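Local structure of terminase, large subunit (Bacillus phage spp1, 2WBN) at residues 82-87 against 92-97; 53-58 against 119-124. The protein drives viral DNA into empty capsids as an ATP-powered motor and cuts the genome with its metal-dependent C-terminal nuclease domain, the part described here. All blocks are in the same frame, centred on the assembly; numbering follows the deposited sequence.

In the fold
Both contacts pack a helix against the same face of the central mixed sheet in the RNase H-like nuclease domain, yet they differ in depth and chemistry. Interaction 1 joins strand 77-86 to helix 91-100, which follows it closely in the chain; it is only partly buried, with leucine and phenylalanine at its centre and a salt bridge at its outer margin. Interaction 2 brings strand 51-56 and helix 115-124 together from far apart in sequence, through a small, buried and wholly apolar meeting beside the metal-binding Asp-56. Helix 91-100 links the two, since Ala-95 in segment 92-97 packs its CB on Leu-121 of interaction 2.

Interaction 1: residues 82-87 against 92-97; sequences DELVDH and KRTADF
Leu-84 is the apolar centre of this strand-helix contact, and Phe-97 and Arg-93, one helical turn apart, close round it. The tight part lies between Leu-84 and Phe-97: CB of the leucine sits over one face of the ring, toward the rim, while CD2 reaches Phe-97 CB at 3.9 Å and the backbone of Thr-94. CD1 lies over a face of the Arg-93 guanidinium, 3.7 Å from NH2. At the far end of the ring, Phe-97 CZ comes within 3.6 Å of Asp-82 OD2, an oxygen also hydrogen-bonded to Tyr-103.

Toward Asp-86 the packing gives way to polar contacts made by the exposed Arg-93. Its CG lies opposite the backbone N (chi1 178°) and the chain stays extended as far as NE, which carries the guanidinium out to Asp-86. NH1 donates a nearly straight hydrogen bond (164°) to Asp-86 OD2, 3.0 Å away, within a salt bridge; it lies in the guanidinium plane but comes from above the carboxylate. The arginine thus serves two chemistries: one face lies against a leucine methyl, and at its edge NH1 alone donates to a carboxylate oxygen of the strand and to a water, which in turn donates to Val-85 O.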
loop_
_atom_site.group_PDB
_atom_site.type_symbol
_atom_site.label_atom_id
_atom_site.label_comp_id
_atom_site.label_asym_id
_atom_site.label_seq_id
_atom_site.Cartn_x
_atom_site.Cartn_y
_atom_site.Cartn_z
ATOM N N ASP A 82 4.614 -0.237 8.245
ATOM C CA ASP A 82 3.568 -0.940 8.938
ATOM C C ASP A 82 2.395 -1.233 7.997
ATOM O O ASP A 82 2.357 -0.764 6.863
ATOM C CB ASP A 82 3.129 -0.112 10.143
ATOM C CG ASP A 82 2.652 -0.956 11.313
ATOM O OD1 ASP A 82 2.457 -2.181 11.161
ATOM O OD2 ASP A 82 2.464 -0.378 12.407
ATOM N N GLU A 83 1.465 -2.049 8.487
ATOM C CA GLU A 83 0.303 -2.471 7.727
ATOM C C GLU A 83 -0.800 -2.941 8.683
ATOM O O GLU A 83 -0.536 -3.282 9.845
ATOM C CB GLU A 83 0.678 -3.622 6.783
ATOM C CG GLU A 83 0.936 -4.931 7.526
ATOM C CD GLU A 83 1.441 -6.077 6.675
ATOM O OE1 GLU A 83 1.853 -5.856 5.520
ATOM O OE2 GLU A 83 1.428 -7.229 7.179
ATOM N N LEU A 84 -2.028 -2.967 8.176
ATOM C CA LEU A 84 -3.129 -3.672 8.806
ATOM C C LEU A 84 -3.934 -4.306 7.687
ATOM O O LEU A 84 -4.438 -3.607 6.803
ATOM C CB LEU A 84 -4.019 -2.731 9.633
ATOM C CG LEU A 84 -5.202 -3.356 10.382
ATOM C CD1 LEU A 84 -4.760 -4.280 11.541
ATOM C CD2 LEU A 84 -6.132 -2.260 10.898
ATOM N N VAL A 85 -4.054 -5.626 7.730
ATOM C CA VAL A 85 -4.863 -6.388 6.786
ATOM C C VAL A 85 -5.949 -7.122 7.569
ATOM O O VAL A 85 -5.654 -7.927 8.464
ATOM C CB VAL A 85 -3.999 -7.358 5.963
ATOM C CG1 VAL A 85 -4.869 -8.149 4.955
ATOM C CG2 VAL A 85 -2.871 -6.583 5.229
ATOM N N ASP A 86 -7.203 -6.863 7.221
ATOM C CA ASP A 86 -8.345 -7.396 7.949
ATOM C C ASP A 86 -9.442 -7.820 6.987
ATOM O O ASP A 86 -10.031 -6.972 6.294
ATOM C CB ASP A 86 -8.838 -6.275 8.862
ATOM C CG ASP A 86 -9.788 -6.733 9.906
ATOM O OD1 ASP A 86 -10.169 -7.927 9.910
ATOM O OD2 ASP A 86 -10.165 -5.855 10.747
ATOM N N HIS A 87 -9.718 -9.126 6.961
ATOM C CA HIS A 87 -10.802 -9.677 6.171
ATOM C C HIS A 87 -12.173 -9.388 6.763
ATOM O O HIS A 87 -13.153 -9.424 6.057
ATOM C CB HIS A 87 -10.625 -11.186 5.969
ATOM C CG HIS A 87 -9.523 -11.521 5.016
ATOM N ND1 HIS A 87 -8.209 -11.636 5.416
ATOM C CD2 HIS A 87 -9.528 -11.705 3.672
ATOM C CE1 HIS A 87 -7.451 -11.876 4.362
ATOM N NE2 HIS A 87 -8.224 -11.929 3.292
ATOM N N LYS A 92 -14.033 1.037 12.713
ATOM C CA LYS A 92 -13.674 1.316 14.113
ATOM C C LYS A 92 -12.269 0.774 14.434
ATOM O O LYS A 92 -11.424 1.495 14.968
ATOM C CB LYS A 92 -14.700 0.722 15.080
ATOM C CG LYS A 92 -14.319 0.903 16.569
ATOM C CD LYS A 92 -15.529 0.858 17.495
ATOM C CE LYS A 92 -15.144 1.075 18.971
ATOM N NZ LYS A 92 -14.370 2.348 19.204
ATOM N N ARG A 93 -12.030 -0.490 14.083
ATOM C CA ARG A 93 -10.730 -1.160 14.337
ATOM C C ARG A 93 -9.595 -0.497 13.573
ATOM O O ARG A 93 -8.462 -0.412 14.066
ATOM C CB ARG A 93 -10.788 -2.658 13.979
ATOM C CG ARG A 93 -9.458 -3.390 14.170
ATOM C CD ARG A 93 -9.503 -4.912 13.969
ATOM N NE ARG A 93 -8.194 -5.492 14.318
ATOM C CZ ARG A 93 -7.401 -6.233 13.532
ATOM N NH1 ARG A 93 -7.758 -6.574 12.297
ATOM N NH2 ARG A 93 -6.221 -6.657 14.004
ATOM N N THR A 94 -9.892 -0.025 12.372
ATOM C CA THR A 94 -8.890 0.613 11.542
ATOM C C THR A 94 -8.481 1.959 12.146
ATOM O O THR A 94 -7.286 2.239 12.302
ATOM C CB THR A 94 -9.421 0.779 10.129
ATOM O OG1 THR A 94 -9.818 -0.512 9.638
ATOM C CG2 THR A 94 -8.381 1.365 9.220
ATOM N N ALA A 95 -9.467 2.772 12.519
ATOM C CA ALA A 95 -9.184 4.065 13.153
ATOM C C ALA A 95 -8.459 3.876 14.487
ATOM O O ALA A 95 -7.488 4.567 14.761
ATOM C CB ALA A 95 -10.488 4.880 13.347
ATOM N N ASP A 96 -8.901 2.922 15.302
ATOM C CA ASP A 96 -8.209 2.633 16.566
ATOM C C ASP A 96 -6.721 2.304 16.348
ATOM O O ASP A 96 -5.858 2.802 17.075
ATOM C CB ASP A 96 -8.926 1.525 17.353
ATOM C CG ASP A 96 -10.278 1.980 17.907
ATOM O OD1 ASP A 96 -10.651 3.161 17.691
ATOM O OD2 ASP A 96 -10.984 1.166 18.555
ATOM N N PHE A 97 -6.428 1.497 15.335
ATOM C CA PHE A 97 -5.053 1.128 14.999
ATOM C C PHE A 97 -4.242 2.345 14.581
ATOM O O PHE A 97 -3.101 2.537 15.031
ATOM C CB PHE A 97 -5.026 0.066 13.881
ATOM C CG PHE A 97 -3.650 -0.258 13.402
ATOM C CD1 PHE A 97 -2.842 -1.139 14.121
ATOM C CD2 PHE A 97 -3.145 0.319 12.250
ATOM C CE1 PHE A 97 -1.559 -1.444 13.684
ATOM C CE2 PHE A 97 -1.855 0.024 11.812
ATOM C CZ PHE A 97 -1.067 -0.865 12.532
HETATM O O HOH W 1 -6.456 -8.796 10.798
#

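Interaction 2: residues 53-58 against 119-124; sequences QGLDFG and DALKLE
Leu-121 meets Leu-55 and Phe-57 with a single methyl, CD1. Toward Leu-55 the approach is tip to tip: with CG opposite its backbone N (chi1 175°), Leu-55 extends toward the helix, and its CD2 stops 3.8 Å from CD1 of Leu-121. Toward Phe-57 the same methyl arrives at the ring's edge, near its plane, 3.9 Å from CE2. Leu-55 also lies over a face of that ring, CG being 4.2 Å above the plane and toward the rim, so the phenyl is touched on a face from its own segment and on an edge from the helix.

The backbones stay well apart, with even the nearest CA atoms, those of Phe-57 and Leu-121, separated by 11.2 Å. The side chain of the intervening Asp-56, a ligand of both manganese ions, takes no part; its OD1 accepts from Gly-58 N in an Asx turn (3.0 Å, 162°). Phe-57 N is hydrogen-bonded to OD2 of Asp-111, another metal ligand, so the apolar contact adjoins the nuclease centre. Around it, Ala-110 of strand 108-110 touches both Leu-55 and Phe-57, Leu-64 and Phe-66 of strand 64-72 touch Leu-55, and helix 91-100 brings Leu-91 against Phe-57 and Leu-121.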
loop_
_atom_site.group_PDB
_atom_site.type_symbol
_atom_site.label_atom_id
_atom_site.label_comp_id
_atom_site.label_asym_id
_atom_site.label_seq_id
_atom_site.Cartn_x
_atom_site.Cartn_y
_atom_site.Cartn_z
ATOM N N GLN A 53 0.864 6.918 3.163
ATOM C CA GLN A 53 -0.091 5.920 3.642
ATOM C C GLN A 53 -1.225 5.723 2.649
ATOM O O GLN A 53 -1.715 6.690 2.033
ATOM C CB GLN A 53 -0.640 6.294 5.019
ATOM C CG GLN A 53 0.441 6.493 6.076
ATOM C CD GLN A 53 -0.115 6.825 7.443
ATOM O OE1 GLN A 53 -0.842 7.814 7.631
ATOM N NE2 GLN A 53 0.235 6.021 8.407
ATOM N N GLY A 54 -1.614 4.464 2.481
ATOM C CA GLY A 54 -2.712 4.087 1.595
ATOM C C GLY A 54 -3.696 3.146 2.262
ATOM O O GLY A 54 -3.369 2.471 3.239
ATOM N N LEU A 55 -4.914 3.117 1.741
ATOM C CA LEU A 55 -5.962 2.297 2.333
ATOM C C LEU A 55 -6.880 1.793 1.248
ATOM O O LEU A 55 -7.412 2.580 0.468
ATOM C CB LEU A 55 -6.751 3.101 3.370
ATOM C CG LEU A 55 -7.968 2.399 3.977
ATOM C CD1 LEU A 55 -7.586 1.133 4.716
ATOM C CD2 LEU A 55 -8.699 3.354 4.896
ATOM N N ASP A 56 -7.035 0.476 1.191
ATOM C CA ASP A 56 -8.040 -0.159 0.402
ATOM C C ASP A 56 -9.076 -0.754 1.355
ATOM O O ASP A 56 -8.708 -1.407 2.318
ATOM C CB ASP A 56 -7.444 -1.244 -0.486
ATOM C CG ASP A 56 -8.466 -1.785 -1.476
ATOM O OD1 ASP A 56 -9.369 -2.549 -1.054
ATOM O OD2 ASP A 56 -8.408 -1.403 -2.666
ATOM N N PHE A 57 -10.357 -0.524 1.081
ATOM C CA PHE A 57 -11.424 -0.890 2.016
ATOM C C PHE A 57 -11.854 -2.349 1.992
ATOM O O PHE A 57 -12.558 -2.805 2.904
ATOM C CB PHE A 57 -12.643 0.008 1.806
ATOM C CG PHE A 57 -12.432 1.416 2.273
ATOM C CD1 PHE A 57 -12.288 2.446 1.364
ATOM C CD2 PHE A 57 -12.336 1.703 3.632
ATOM C CE1 PHE A 57 -12.069 3.759 1.796
ATOM C CE2 PHE A 57 -12.117 3.000 4.074
ATOM C CZ PHE A 57 -11.975 4.030 3.151
ATOM N N GLY A 58 -11.450 -3.086 0.967
ATOM C CA GLY A 58 -11.932 -4.450 0.822
ATOM C C GLY A 58 -13.330 -4.412 0.228
ATOM O O GLY A 58 -13.985 -3.379 0.212
ATOM N N ASP A 119 -15.980 9.133 4.441
ATOM C CA ASP A 119 -16.765 10.059 5.274
ATOM C C ASP A 119 -16.835 9.521 6.710
ATOM O O ASP A 119 -16.576 10.246 7.658
ATOM C CB ASP A 119 -18.195 10.200 4.736
ATOM C CG ASP A 119 -18.290 11.003 3.425
ATOM O OD1 ASP A 119 -17.369 11.761 3.070
ATOM O OD2 ASP A 119 -19.334 10.887 2.751
ATOM N N ALA A 120 -17.185 8.243 6.850
ATOM C CA ALA A 120 -17.266 7.576 8.157
ATOM C C ALA A 120 -15.985 7.706 8.986
ATOM O O ALA A 120 -16.038 8.079 10.157
ATOM C CB ALA A 120 -17.615 6.095 7.983
ATOM N N LEU A 121 -14.843 7.390 8.381
ATOM C CA LEU A 121 -13.563 7.493 9.098
ATOM C C LEU A 121 -13.276 8.927 9.550
ATOM O O LEU A 121 -12.721 9.128 10.629
ATOM C CB LEU A 121 -12.396 6.962 8.259
ATOM C CG LEU A 121 -12.219 5.438 8.209
ATOM C CD1 LEU A 121 -11.157 5.094 7.174
ATOM C CD2 LEU A 121 -11.841 4.839 9.572
ATOM N N LYS A 122 -13.652 9.900 8.716
ATOM C CA LYS A 122 -13.500 11.332 9.027
ATOM C C LYS A 122 -14.457 11.799 10.121
ATOM O O LYS A 122 -14.035 12.313 11.158
ATOM C CB LYS A 122 -13.766 12.199 7.781
ATOM C CG LYS A 122 -12.538 12.718 7.050
ATOM C CD LYS A 122 -12.946 13.593 5.855
ATOM C CE LYS A 122 -11.884 14.626 5.496
ATOM N NZ LYS A 122 -11.885 15.804 6.416
ATOM N N LEU A 123 -15.751 11.638 9.872
ATOM C CA LEU A 123 -16.765 12.296 10.685
ATOM C C LEU A 123 -17.169 11.446 11.884
ATOM O O LEU A 123 -17.634 11.972 12.878
ATOM C CB LEU A 123 -17.988 12.636 9.824
ATOM C CG LEU A 123 -17.694 13.394 8.517
ATOM C CD1 LEU A 123 -18.977 13.653 7.769
ATOM C CD2 LEU A 123 -16.936 14.700 8.763
ATOM N N GLU A 124 -16.999 10.130 11.801
ATOM C CA GLU A 124 -17.396 9.252 12.906
ATOM C C GLU A 124 -16.215 8.841 13.769
ATOM O O GLU A 124 -16.354 8.735 14.979
ATOM C CB GLU A 124 -18.110 8.001 12.408
ATOM C CG GLU A 124 -18.950 7.337 13.498
ATOM C CD GLU A 124 -19.346 5.904 13.175
ATOM O OE1 GLU A 124 -19.454 5.555 11.973
ATOM O OE2 GLU A 124 -19.556 5.128 14.138
#